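Local coordinates for protein transcription regulator AmtR (Mycobacterium smegmatis, PDB 5E57) that probably binds DNA as a TetR-family transcription factor, acting as a two-subunit regulator of genes of nitrogen metabolism, at residues R100-A105 and S158-R163; A130-A135 and E147-P152; D65-L70 and V89-S94. All blocks are in the same frame, centred on the assembly; numbering follows the deposited sequence.

Contact 1 (R100-A105 and S158-R163)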
loop_
_atom_site.group_PDB
_atom_site.type_symbol
_atom_site.label_atom_id
_atom_site.label_comp_id
_atom_site.label_asym_id
_atom_site.label_seq_id
_atom_site.Cartn_x
_atom_site.Cartn_y
_atom_site.Cartn_z
ATOM N N ARG A 100 0.162 7.975 -16.219
ATOM C CA ARG A 100 1.547 8.155 -16.619
ATOM C C ARG A 100 2.518 8.161 -15.382
ATOM O O ARG A 100 3.613 7.637 -15.436
ATOM C CB ARG A 100 1.659 9.452 -17.397
ATOM C CG ARG A 100 3.093 9.810 -17.728
ATOM C CD ARG A 100 3.681 8.908 -18.786
ATOM N NE ARG A 100 5.103 9.195 -18.999
ATOM C CZ ARG A 100 6.102 8.692 -18.276
ATOM N NH1 ARG A 100 5.853 7.873 -17.253
ATOM N NH2 ARG A 100 7.358 9.020 -18.572
ATOM N N TRP A 101 2.063 8.706 -14.252
ATOM C CA TRP A 101 2.853 8.872 -13.049
ATOM C C TRP A 101 2.126 8.244 -11.859
ATOM O O TRP A 101 0.922 8.148 -11.823
ATOM C CB TRP A 101 3.145 10.365 -12.770
ATOM C CG TRP A 101 3.771 11.058 -13.945
ATOM C CD1 TRP A 101 3.188 11.954 -14.765
ATOM C CD2 TRP A 101 5.090 10.860 -14.436
ATOM N NE1 TRP A 101 4.075 12.390 -15.690
ATOM C CE2 TRP A 101 5.248 11.708 -15.544
ATOM C CE3 TRP A 101 6.162 10.060 -14.027
ATOM C CZ2 TRP A 101 6.441 11.780 -16.289
ATOM C CZ3 TRP A 101 7.362 10.128 -14.748
ATOM C CH2 TRP A 101 7.487 10.974 -15.894
ATOM N N ASN A 102 2.874 7.781 -10.882
ATOM C CA ASN A 102 2.265 7.017 -9.798
ATOM C C ASN A 102 1.712 7.928 -8.693
ATOM O O ASN A 102 2.208 7.933 -7.575
ATOM C CB ASN A 102 3.307 6.000 -9.249
ATOM C CG ASN A 102 2.715 5.016 -8.252
ATOM O OD1 ASN A 102 1.522 4.729 -8.281
ATOM N ND2 ASN A 102 3.567 4.462 -7.389
ATOM N N LEU A 103 0.638 8.659 -8.995
ATOM C CA LEU A 103 0.133 9.739 -8.071
ATOM C C LEU A 103 -0.338 9.200 -6.744
ATOM O O LEU A 103 -0.254 9.845 -5.752
ATOM C CB LEU A 103 -1.000 10.524 -8.705
ATOM C CG LEU A 103 -0.602 11.260 -10.001
ATOM C CD1 LEU A 103 -1.856 11.672 -10.783
ATOM C CD2 LEU A 103 0.360 12.414 -9.691
ATOM N N GLY A 104 -0.782 7.952 -6.694
ATOM C CA GLY A 104 -1.239 7.414 -5.426
ATOM C C GLY A 104 -0.131 7.306 -4.428
ATOM O O GLY A 104 -0.372 7.133 -3.219
ATOM N N ALA A 105 1.112 7.351 -4.922
ATOM C CA ALA A 105 2.237 7.342 -4.052
ATOM C C ALA A 105 2.238 8.591 -3.194
ATOM O O ALA A 105 2.908 8.604 -2.187
ATOM C CB ALA A 105 3.537 7.306 -4.838
ATOM N N SER A 158 -2.922 -1.304 -3.345
ATOM C CA SER A 158 -1.617 -1.947 -3.469
ATOM C C SER A 158 -1.005 -1.795 -4.838
ATOM O O SER A 158 0.219 -1.926 -5.021
ATOM C CB SER A 158 -1.649 -3.408 -3.047
ATOM O OG SER A 158 -2.080 -4.222 -4.079
ATOM N N VAL A 159 -1.784 -1.457 -5.832
ATOM C CA VAL A 159 -1.156 -1.288 -7.185
ATOM C C VAL A 159 -0.122 -0.129 -7.203
ATOM O O VAL A 159 0.823 -0.123 -8.013
ATOM C CB VAL A 159 -2.193 -1.234 -8.336
ATOM C CG1 VAL A 159 -3.212 -2.341 -8.204
ATOM C CG2 VAL A 159 -2.897 0.110 -8.424
ATOM N N ILE A 160 -0.347 0.835 -6.312
ATOM C CA ILE A 160 0.535 1.973 -6.124
ATOM C C ILE A 160 1.920 1.461 -5.669
ATOM O O ILE A 160 2.932 1.823 -6.269
ATOM C CB ILE A 160 0.024 2.963 -5.093
ATOM C CG1 ILE A 160 -1.262 3.677 -5.512
ATOM C CG2 ILE A 160 1.096 4.026 -4.799
ATOM C CD1 ILE A 160 -2.084 4.118 -4.281
ATOM N N ASN A 161 1.927 0.574 -4.705
ATOM C CA ASN A 161 3.161 -0.075 -4.277
ATOM C C ASN A 161 3.789 -0.929 -5.396
ATOM O O ASN A 161 4.999 -0.949 -5.535
ATOM C CB ASN A 161 2.905 -0.937 -3.064
ATOM C CG ASN A 161 2.265 -0.157 -1.914
ATOM O OD1 ASN A 161 2.914 0.152 -0.919
ATOM N ND2 ASN A 161 0.979 0.169 -2.060
ATOM N N SER A 162 2.984 -1.634 -6.195
ATOM C CA SER A 162 3.506 -2.433 -7.338
ATOM C C SER A 162 4.205 -1.552 -8.364
ATOM O O SER A 162 5.286 -1.890 -8.842
ATOM C CB SER A 162 2.412 -3.236 -8.047
ATOM O OG SER A 162 1.788 -4.157 -7.174
ATOM N N ARG A 163 3.589 -0.410 -8.689
ATOM C CA ARG A 163 4.179 0.544 -9.632
ATOM C C ARG A 163 5.542 1.110 -9.170
ATOM O O ARG A 163 6.407 1.437 -9.983
ATOM C CB ARG A 163 3.216 1.710 -9.854
ATOM C CG ARG A 163 2.084 1.371 -10.768
ATOM C CD ARG A 163 1.275 2.603 -11.107
ATOM N NE ARG A 163 2.022 3.505 -11.973
ATOM C CZ ARG A 163 1.469 4.421 -12.739
ATOM N NH1 ARG A 163 0.119 4.561 -12.765
ATOM N NH2 ARG A 163 2.258 5.207 -13.505
#

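Contact 2 (A130-A135 and E147-P152)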
loop_
_atom_site.group_PDB
_atom_site.type_symbol
_atom_site.label_atom_id
_atom_site.label_comp_id
_atom_site.label_asym_id
_atom_site.label_seq_id
_atom_site.Cartn_x
_atom_site.Cartn_y
_atom_site.Cartn_z
ATOM N N ALA A 130 -17.370 3.300 0.608
ATOM C CA ALA A 130 -18.165 2.634 -0.360
ATOM C C ALA A 130 -17.692 1.218 -0.553
ATOM O O ALA A 130 -18.480 0.302 -0.681
ATOM C CB ALA A 130 -18.157 3.375 -1.670
ATOM N N TYR A 131 -16.389 1.025 -0.645
ATOM C CA TYR A 131 -15.847 -0.309 -0.771
ATOM C C TYR A 131 -16.259 -1.175 0.369
ATOM O O TYR A 131 -16.623 -2.331 0.181
ATOM C CB TYR A 131 -14.295 -0.273 -0.818
ATOM C CG TYR A 131 -13.666 -0.122 -2.199
ATOM C CD1 TYR A 131 -13.401 -1.222 -2.977
ATOM C CD2 TYR A 131 -13.223 1.121 -2.669
ATOM C CE1 TYR A 131 -12.770 -1.110 -4.207
ATOM C CE2 TYR A 131 -12.598 1.231 -3.891
ATOM C CZ TYR A 131 -12.378 0.111 -4.664
ATOM O OH TYR A 131 -11.743 0.251 -5.916
ATOM N N ARG A 132 -16.154 -0.641 1.593
ATOM C CA ARG A 132 -16.421 -1.468 2.746
ATOM C C ARG A 132 -17.911 -1.932 2.782
ATOM O O ARG A 132 -18.198 -3.088 3.196
ATOM C CB ARG A 132 -16.052 -0.682 4.028
ATOM C CG ARG A 132 -16.236 -1.477 5.286
ATOM C CD ARG A 132 -16.248 -0.646 6.545
ATOM N NE ARG A 132 -14.983 0.096 6.634
ATOM C CZ ARG A 132 -13.815 -0.386 7.084
ATOM N NH1 ARG A 132 -13.690 -1.640 7.526
ATOM N NH2 ARG A 132 -12.752 0.421 7.105
ATOM N N SER A 133 -18.827 -1.031 2.386
ATOM C CA SER A 133 -20.232 -1.388 2.256
ATOM C C SER A 133 -20.432 -2.474 1.258
ATOM O O SER A 133 -21.089 -3.420 1.582
ATOM C CB SER A 133 -21.125 -0.210 1.820
ATOM O OG SER A 133 -21.012 0.839 2.760
ATOM N N LEU A 134 -19.913 -2.327 0.025
ATOM C CA LEU A 134 -20.049 -3.405 -0.955
ATOM C C LEU A 134 -19.431 -4.673 -0.440
ATOM O O LEU A 134 -20.053 -5.744 -0.503
ATOM C CB LEU A 134 -19.401 -3.067 -2.291
ATOM C CG LEU A 134 -20.075 -1.939 -3.004
ATOM C CD1 LEU A 134 -19.171 -1.443 -4.105
ATOM C CD2 LEU A 134 -21.432 -2.410 -3.544
ATOM N N ALA A 135 -18.219 -4.578 0.102
ATOM C CA ALA A 135 -17.554 -5.776 0.608
ATOM C C ALA A 135 -18.261 -6.453 1.814
ATOM O O ALA A 135 -18.255 -7.686 1.956
ATOM C CB ALA A 135 -16.107 -5.478 0.982
ATOM N N GLU A 147 -14.442 -9.624 9.265
ATOM C CA GLU A 147 -13.364 -8.726 9.566
ATOM C C GLU A 147 -12.598 -8.288 8.307
ATOM O O GLU A 147 -11.819 -7.357 8.376
ATOM C CB GLU A 147 -12.423 -9.379 10.604
ATOM N N ALA A 148 -12.845 -8.902 7.154
ATOM C CA ALA A 148 -12.061 -8.630 5.979
ATOM C C ALA A 148 -12.554 -7.443 5.170
ATOM O O ALA A 148 -12.055 -7.198 4.079
ATOM C CB ALA A 148 -12.050 -9.871 5.084
ATOM N N ASP A 149 -13.572 -6.730 5.625
ATOM C CA ASP A 149 -14.246 -5.816 4.745
ATOM C C ASP A 149 -13.455 -4.629 4.234
ATOM O O ASP A 149 -13.895 -4.015 3.304
ATOM C CB ASP A 149 -15.625 -5.419 5.298
ATOM C CG ASP A 149 -15.581 -4.600 6.558
ATOM O OD1 ASP A 149 -14.494 -4.233 7.069
ATOM O OD2 ASP A 149 -16.696 -4.346 7.033
ATOM N N ASP A 150 -12.311 -4.287 4.827
ATOM C CA ASP A 150 -11.385 -3.204 4.293
ATOM C C ASP A 150 -10.384 -3.702 3.262
ATOM O O ASP A 150 -9.782 -2.877 2.535
ATOM C CB ASP A 150 -10.604 -2.541 5.439
ATOM C CG ASP A 150 -10.134 -1.128 5.119
ATOM O OD1 ASP A 150 -10.859 -0.237 4.560
ATOM O OD2 ASP A 150 -9.025 -0.830 5.534
ATOM N N LEU A 151 -10.242 -5.032 3.135
ATOM C CA LEU A 151 -9.171 -5.577 2.370
ATOM C C LEU A 151 -9.318 -5.373 0.859
ATOM O O LEU A 151 -8.320 -5.140 0.199
ATOM C CB LEU A 151 -8.887 -7.017 2.745
ATOM C CG LEU A 151 -8.548 -7.175 4.246
ATOM C CD1 LEU A 151 -8.257 -8.624 4.493
ATOM C CD2 LEU A 151 -7.372 -6.324 4.700
ATOM N N PRO A 152 -10.533 -5.315 0.322
ATOM C CA PRO A 152 -10.555 -5.058 -1.135
ATOM C C PRO A 152 -10.064 -3.679 -1.491
ATOM O O PRO A 152 -9.340 -3.496 -2.520
ATOM C CB PRO A 152 -12.035 -5.176 -1.487
ATOM C CG PRO A 152 -12.505 -6.203 -0.553
ATOM C CD PRO A 152 -11.832 -5.841 0.762
#

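Contact 3 (D65-L70 and V89-S94)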
loop_
_atom_site.group_PDB
_atom_site.type_symbol
_atom_site.label_atom_id
_atom_site.label_comp_id
_atom_site.label_asym_id
_atom_site.label_seq_id
_atom_site.Cartn_x
_atom_site.Cartn_y
_atom_site.Cartn_z
ATOM N N ASP A 65 -11.965 10.868 -8.097
ATOM C CA ASP A 65 -13.297 11.379 -8.510
ATOM C C ASP A 65 -14.056 10.389 -9.358
ATOM O O ASP A 65 -15.174 10.168 -9.129
ATOM C CB ASP A 65 -13.196 12.698 -9.324
ATOM C CG ASP A 65 -12.845 13.894 -8.465
ATOM O OD1 ASP A 65 -12.976 13.835 -7.237
ATOM O OD2 ASP A 65 -12.417 14.889 -9.023
ATOM N N GLU A 66 -13.457 9.838 -10.385
ATOM C CA GLU A 66 -14.181 8.899 -11.216
ATOM C C GLU A 66 -14.445 7.564 -10.557
ATOM O O GLU A 66 -15.511 7.048 -10.699
ATOM C CB GLU A 66 -13.465 8.741 -12.555
ATOM C CG GLU A 66 -13.551 10.019 -13.365
ATOM C CD GLU A 66 -12.812 9.920 -14.693
ATOM O OE1 GLU A 66 -11.927 9.054 -14.886
ATOM O OE2 GLU A 66 -13.104 10.729 -15.537
ATOM N N PRO A 67 -13.490 7.003 -9.809
ATOM C CA PRO A 67 -13.858 5.797 -9.066
ATOM C C PRO A 67 -15.004 6.044 -8.069
ATOM O O PRO A 67 -15.845 5.168 -7.841
ATOM C CB PRO A 67 -12.568 5.434 -8.323
ATOM C CG PRO A 67 -11.486 5.942 -9.187
ATOM C CD PRO A 67 -12.028 7.182 -9.842
ATOM N N LEU A 68 -15.056 7.237 -7.512
ATOM C CA LEU A 68 -16.095 7.547 -6.568
ATOM C C LEU A 68 -17.444 7.737 -7.260
ATOM O O LEU A 68 -18.462 7.360 -6.693
ATOM C CB LEU A 68 -15.701 8.729 -5.714
ATOM C CG LEU A 68 -16.474 9.034 -4.457
ATOM C CD1 LEU A 68 -16.696 7.814 -3.570
ATOM C CD2 LEU A 68 -15.695 10.102 -3.691
ATOM N N GLU A 69 -17.461 8.283 -8.473
ATOM C CA GLU A 69 -18.694 8.353 -9.237
ATOM C C GLU A 69 -19.234 6.965 -9.454
ATOM O O GLU A 69 -20.420 6.705 -9.166
ATOM C CB GLU A 69 -18.471 9.041 -10.574
ATOM C CG GLU A 69 -18.103 10.511 -10.389
ATOM C CD GLU A 69 -17.495 11.083 -11.681
ATOM O OE1 GLU A 69 -17.167 10.312 -12.616
ATOM O OE2 GLU A 69 -17.306 12.285 -11.787
ATOM N N LEU A 70 -18.352 6.050 -9.880
ATOM C CA LEU A 70 -18.712 4.636 -10.072
ATOM C C LEU A 70 -19.230 3.940 -8.798
ATOM O O LEU A 70 -20.307 3.314 -8.787
ATOM C CB LEU A 70 -17.545 3.845 -10.653
ATOM C CG LEU A 70 -17.831 2.375 -10.873
ATOM C CD1 LEU A 70 -19.070 2.163 -11.770
ATOM C CD2 LEU A 70 -16.642 1.641 -11.499
ATOM N N VAL A 89 -13.482 -2.673 -8.440
ATOM C CA VAL A 89 -12.059 -3.005 -8.242
ATOM C C VAL A 89 -11.360 -2.949 -9.609
ATOM O O VAL A 89 -10.301 -2.319 -9.768
ATOM C CB VAL A 89 -11.941 -4.413 -7.635
ATOM C CG1 VAL A 89 -10.538 -4.902 -7.624
ATOM C CG2 VAL A 89 -12.414 -4.415 -6.185
ATOM N N ILE A 90 -11.968 -3.530 -10.641
ATOM C CA ILE A 90 -11.272 -3.516 -11.934
ATOM C C ILE A 90 -11.115 -2.082 -12.383
ATOM O O ILE A 90 -10.041 -1.659 -12.731
ATOM C CB ILE A 90 -12.011 -4.298 -12.995
ATOM C CG1 ILE A 90 -12.106 -5.755 -12.575
ATOM C CG2 ILE A 90 -11.377 -4.128 -14.387
ATOM C CD1 ILE A 90 -10.841 -6.450 -12.149
ATOM N N TYR A 91 -12.177 -1.304 -12.296
ATOM C CA TYR A 91 -12.159 0.028 -12.813
ATOM C C TYR A 91 -11.170 0.828 -12.091
ATOM O O TYR A 91 -10.387 1.587 -12.695
ATOM C CB TYR A 91 -13.548 0.676 -12.678
ATOM C CG TYR A 91 -13.623 2.097 -13.173
ATOM C CD1 TYR A 91 -13.813 2.373 -14.544
ATOM C CD2 TYR A 91 -13.494 3.165 -12.313
ATOM C CE1 TYR A 91 -13.891 3.675 -15.017
ATOM C CE2 TYR A 91 -13.633 4.497 -12.775
ATOM C CZ TYR A 91 -13.827 4.757 -14.133
ATOM O OH TYR A 91 -13.942 6.042 -14.645
ATOM N N ASP A 92 -11.189 0.707 -10.785
ATOM C CA ASP A 92 -10.328 1.595 -9.975
ATOM C C ASP A 92 -8.859 1.158 -10.113
ATOM O O ASP A 92 -7.968 1.990 -10.353
ATOM C CB ASP A 92 -10.787 1.518 -8.508
ATOM C CG ASP A 92 -10.306 2.671 -7.661
ATOM O OD1 ASP A 92 -9.546 3.544 -8.161
ATOM O OD2 ASP A 92 -10.678 2.633 -6.447
ATOM N N ALA A 93 -8.578 -0.138 -9.914
ATOM C CA ALA A 93 -7.194 -0.630 -10.043
ATOM C C ALA A 93 -6.658 -0.273 -11.449
ATOM O O ALA A 93 -5.470 0.185 -11.605
ATOM C CB ALA A 93 -7.178 -2.114 -9.808
ATOM N N SER A 94 -7.485 -0.461 -12.468
ATOM C CA SER A 94 -7.058 -0.016 -13.818
ATOM C C SER A 94 -6.669 1.438 -13.903
ATOM O O SER A 94 -5.591 1.797 -14.475
ATOM C CB SER A 94 -8.113 -0.281 -14.844
ATOM O OG SER A 94 -8.517 -1.646 -14.805
#

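Contact 1 (R100-A105 and S158-R163)
In the all-helical ligand-binding domain of this TetR-family protein, the connection that leaves helix 82-98 runs over one flank of helix 151-165, where Asn102 meets Ile160 and Arg163. Asn102 is the centre of an inverse gamma turn, and a short 3-10 segment begins just after it. Its CG stands anti to the backbone N (chi1 -172°), and the amide that follows donates from ND2 to Ile160 O at 2.9 Å. The N-H...O angle is 148°, and ND2 sits tilted from the carbonyl plane, so the bond is moderately bent. The Asn102 and Arg163 side chains lie alongside each other, pointing opposite ways, with amide and guanidinium planes only 16° apart; Asn102 OD1 lies 3.5 Å from Arg163 CD, and Asn102 CA sits over the centre of one guanidinium face. The Arg163 chain bends at chi3, which turns NE toward the loop. Beyond it, NH1 hydrogen-bonds Leu96 O in the last turn of helix 82-98, and NH2 hydrogen-bonds Gly99 O just past its end. Ile160 works on the other side of the Asn102 amide: its CG2 comes within 3.3 Å of Ala105 N, and its CD1 lies 3.6 Å from Gly104 CA. Gly104 has no side chain, and Ile160 CD1 takes the place that a CB there would need. Trp101 turns away, onto helix 9-23, where its NE1 hydrogen-bonds Asp15 OD1, while Ala105 also packs on Leu108 of the second subunit. With Arg163 donating to these two carbonyls, its positive charge would be expected to interact favourably with the C-terminal end of helix 82-98, and Asn102 ties the loop beyond it to the backbone of helix 151-165.

Contact 2 (A130-A135 and E147-P152)
Tyr131 approaches Pro152 loosely, with ring atom CD1 4.4 Å from Pro152 CB. The two residues belong to consecutive helices of the TetR-type ligand-binding domain, 118-142 and 151-165, and the second segment holds the type I beta turn Ala148 to Leu151 that leads into the later helix. The hydroxyl of Tyr131 looks elsewhere, to a hydrogen bond with Asp92 OD2 on helix 82-98.

One residue on, Arg132 carries the polar half of the contact. Its CG is anti to the backbone N (chi1 -177°) and passes the Asp149 carboxylate, 3.4 Å from OD2; the chain then bends at chi3, and the guanidinium meets two aspartates, one at each terminal nitrogen. NH1 makes a salt bridge with Asp149 OD1 at 2.8 Å, an oxygen near the guanidinium plane, but the N-H...O angle of 127° makes the hydrogen bond within it weak. The carboxylate of Asp149 is turned steeply against the guanidinium, the planes 76° apart. Asp150 behaves differently: its carboxylate is almost parallel to the guanidinium, yet OD1 stands well out of that plane, 3.2 Å from Arg132 NH2, and the attraction is one of charge alone. Asp150 is further engaged by Arg154 through OD2 and by Arg128 through OD1, so two acids and three arginines cluster here, which would be expected to offset the close approach of Arg128 and Arg132.

Further along the helix, Ala135 adds a second apolar contact to Pro152. Its methyl points toward the turn and packs against both the Asp149 carbonyl and the proline ring, with Ala135 CB 3.5 Å from Asp149 O and 4.0 Å from Pro152 CG.

Contact 3 (D65-L70 and V89-S94)
Tyr91 reaches across to Glu66, Pro67 and Leu70 with its ring, and each of the three meets a different part of it. CG of Tyr91 is anti to the backbone N (chi1 179°), which starts the ring on its way to the facing helix. Leu70 crosses it obliquely at the root, where its CD2 methyl lies 3.4 Å from Tyr91 CB and nearly as close to CG. Farther out, the ring turns an edge to the backbone of the other helix: Pro67 N lies near the ring plane, 3.9 Å from Tyr91 CE2. At the far end the phenol OH lies 3.4 Å from Glu66 CB, and the Glu66 side chain crosses the tyrosine at about a right angle, its carboxylate plane turned 49° from the ring.

The segments belong to helices 65-75 and 82-98, joined by a short connection, which form a helical hairpin within the ligand-binding domain characteristic of TetR-family regulators; the axes of 65-70 and 89-94 run antiparallel (175°), 9.7 Å apart at closest approach. At their closest pair of CA atoms, Pro67 and Asp92, the two side chains run roughly perpendicular. Pro67 CG touches Asp92 OD1 at 3.3 Å, placing the apolar proline ring against one oxygen of a buried acid. The other oxygen, OD2, is taken up by Tyr131, and a bound acetate, probably from the crystallisation liquor, lies about 3 Å from the Asp92 side chain. Beyond the hairpin, Asp92 also packs on Leu127 of helix 118-142 and Val156 of helix 151-165, while Tyr91 touches Leu202 of helix 191-202.

Contact 3, on helix 82-98, touches both of the others. It meets contact 2 through a probable hydrogen bond of 2.7 Å between Tyr131 OH and Asp92 OD2, and contact 1 by packing, with Val159 CG2 4.1 Å from Ala93 O. Contacts 1 and 2 share helix 151-165 but do not touch: their centres are 21 Å apart and their nearest atoms about 7 Å. Both also approach the second subunit, whereas contact 3 lies wholly within one chain. Besides the acetate beside Asp92, a bound acetate lies about 5 Å from the side chain of Tyr131 and one about 6 Å from that of Ile160; these sites may line a pocket of the ligand-binding domain.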